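Local coordinates for IclR family transcriptional regulator (Brucella abortus, PDB 5WHM), which probably binds operator DNA through a helix-turn-helix domain and represses transcription, with a GAF-like C-terminal domain that is expected to sense small effectors, at residues G159-A164 with V230-C235. Numbering follows the deposited sequence.
With ACY (acetic acid), chain J.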
loop_
_atom_site.group_PDB
_atom_site.type_symbol
_atom_site.label_atom_id
_atom_site.label_comp_id
_atom_site.label_asym_id
_atom_site.label_seq_id
_atom_site.Cartn_x
_atom_site.Cartn_y
_atom_site.Cartn_z
ATOM N N GLY C 159 -0.111 -19.731 5.354
ATOM C CA GLY C 159 0.358 -19.607 6.735
ATOM C C GLY C 159 1.026 -20.867 7.253
ATOM O O GLY C 159 2.015 -20.803 7.994
ATOM N N ARG C 160 0.474 -22.033 6.897
ATOM C CA ARG C 160 1.030 -23.306 7.336
ATOM C C ARG C 160 2.422 -23.529 6.762
ATOM O O ARG C 160 3.345 -23.944 7.475
ATOM C CB ARG C 160 0.087 -24.443 6.923
ATOM C CG ARG C 160 -1.182 -24.469 7.773
ATOM C CD ARG C 160 -2.318 -25.230 7.144
ATOM N NE ARG C 160 -3.414 -25.412 8.088
ATOM C CZ ARG C 160 -4.475 -26.183 7.865
ATOM N NH1 ARG C 160 -4.592 -26.847 6.714
ATOM N NH2 ARG C 160 -5.414 -26.289 8.794
ATOM N N ALA C 161 2.587 -23.265 5.469
ATOM C CA ALA C 161 3.894 -23.420 4.849
ATOM C C ALA C 161 4.889 -22.455 5.467
ATOM O O ALA C 161 6.062 -22.791 5.641
ATOM C CB ALA C 161 3.790 -23.167 3.335
ATOM N N CYS C 162 4.434 -21.241 5.793
ATOM C CA CYS C 162 5.318 -20.281 6.449
ATOM C C CYS C 162 5.762 -20.823 7.799
ATOM O O CYS C 162 6.955 -20.798 8.129
ATOM C CB CYS C 162 4.605 -18.949 6.616
ATOM S SG CYS C 162 5.670 -17.641 7.337
ATOM N N LEU C 163 4.808 -21.351 8.582
ATOM C CA LEU C 163 5.156 -21.893 9.896
ATOM C C LEU C 163 6.090 -23.082 9.776
ATOM O O LEU C 163 6.965 -23.265 10.632
ATOM C CB LEU C 163 3.899 -22.290 10.665
ATOM C CG LEU C 163 3.113 -21.122 11.267
ATOM C CD1 LEU C 163 1.704 -21.563 11.667
ATOM C CD2 LEU C 163 3.849 -20.472 12.458
ATOM N N ALA C 164 5.935 -23.885 8.714
ATOM C CA ALA C 164 6.720 -25.106 8.572
ATOM C C ALA C 164 8.165 -24.816 8.197
ATOM O O ALA C 164 9.043 -25.623 8.506
ATOM C CB ALA C 164 6.093 -26.022 7.514
ATOM N N VAL C 230 11.170 -15.622 4.486
ATOM C CA VAL C 230 10.396 -16.743 3.959
ATOM C C VAL C 230 9.311 -16.188 3.036
ATOM O O VAL C 230 8.389 -15.499 3.487
ATOM C CB VAL C 230 9.790 -17.583 5.084
ATOM C CG1 VAL C 230 9.186 -18.873 4.513
ATOM C CG2 VAL C 230 10.863 -17.932 6.099
ATOM N N LEU C 231 9.433 -16.448 1.735
ATOM C CA LEU C 231 8.324 -16.201 0.826
ATOM C C LEU C 231 7.535 -17.495 0.670
ATOM O O LEU C 231 8.075 -18.587 0.826
ATOM C CB LEU C 231 8.811 -15.729 -0.545
ATOM C CG LEU C 231 9.637 -14.467 -0.610
ATOM C CD1 LEU C 231 10.212 -14.301 -2.026
ATOM C CD2 LEU C 231 8.770 -13.275 -0.205
ATOM N N VAL C 232 6.239 -17.379 0.422
ATOM C CA VAL C 232 5.428 -18.582 0.271
ATOM C C VAL C 232 4.607 -18.421 -0.995
ATOM O O VAL C 232 4.035 -17.347 -1.231
ATOM C CB VAL C 232 4.502 -18.834 1.477
ATOM C CG1 VAL C 232 3.844 -20.210 1.317
ATOM C CG2 VAL C 232 5.266 -18.731 2.802
ATOM N N PHE C 233 4.545 -19.485 -1.804
ATOM C CA PHE C 233 3.753 -19.488 -3.025
ATOM C C PHE C 233 2.588 -20.443 -2.866
ATOM O O PHE C 233 2.740 -21.522 -2.287
ATOM C CB PHE C 233 4.628 -19.857 -4.227
ATOM C CG PHE C 233 5.761 -18.887 -4.437
ATOM C CD1 PHE C 233 6.943 -19.005 -3.695
ATOM C CD2 PHE C 233 5.615 -17.800 -5.309
ATOM C CE1 PHE C 233 7.985 -18.043 -3.840
ATOM C CE2 PHE C 233 6.645 -16.863 -5.479
ATOM C CZ PHE C 233 7.843 -16.994 -4.756
ATOM N N ASN C 234 1.405 -20.044 -3.320
ATOM C CA ASN C 234 0.287 -20.968 -3.218
ATOM C C ASN C 234 -0.455 -21.043 -4.542
ATOM O O ASN C 234 -0.212 -20.285 -5.487
ATOM C CB ASN C 234 -0.690 -20.614 -2.069
ATOM C CG ASN C 234 -1.540 -19.366 -2.349
ATOM O OD1 ASN C 234 -1.432 -18.729 -3.394
ATOM N ND2 ASN C 234 -2.404 -19.019 -1.394
ATOM N N CYS C 235 -1.359 -22.010 -4.600
ATOM C CA CYS C 235 -2.222 -22.182 -5.755
ATOM C C CYS C 235 -3.513 -22.733 -5.186
ATOM O O CYS C 235 -3.490 -23.752 -4.485
ATOM C CB CYS C 235 -1.592 -23.128 -6.770
ATOM S SG CYS C 235 -2.667 -23.437 -8.213
HETATM C C ACY J . -4.816 -20.623 1.308
HETATM O O ACY J . -3.570 -20.509 1.174
HETATM O OXT ACY J . -5.376 -21.476 2.050
HETATM C CH3 ACY J . -5.695 -19.676 0.538
#
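Val232 points both of its methyl groups at helix 157-165 and meets two consecutive residues there. CG1 touches CB of Ala161 at 3.6 Å, and CG2 lies 3.9 Å from CB of Cys162, with the Cys162 CA barely farther off. The valine torsion turns the branched end so that both methyls reach the helix: CG1 stands anti to the backbone N (chi1 -172°) and CG2 anti to the carbonyl carbon, which sets one methyl against Ala161 and the other against Cys162, its neighbour in the helix. No hydrogen bond crosses between the segments; the contact is small, buried and apolar, and the CA atoms of Cys162 and Val232, 6.4 Å apart, are the nearest CA pair between the two segments.

Two residues along the strand, on the same face, Asn234 donates from ND2 to O of an acetic acid molecule (3.2 Å, 154° at the hydrogen). That acetic acid, probably from the crystallisation liquor, is also held by Ser157 OG and Val158 N at the start of the helix, and Tyr131 OH bonds to the same ND2. The site is consistent with the effector pocket expected of IclR C-terminal domains.

Strand 229-238 runs between strands 118-125 and 216-225 in the antiparallel sheet. Ala220 of strand 216-225 touches both Ala161 and Val232, Arg160 and Ala164 pack on helix 186-203, and Phe233, on the opposite face of the strand, packs on Met258, Val259 and Ile262 of helix 244-265.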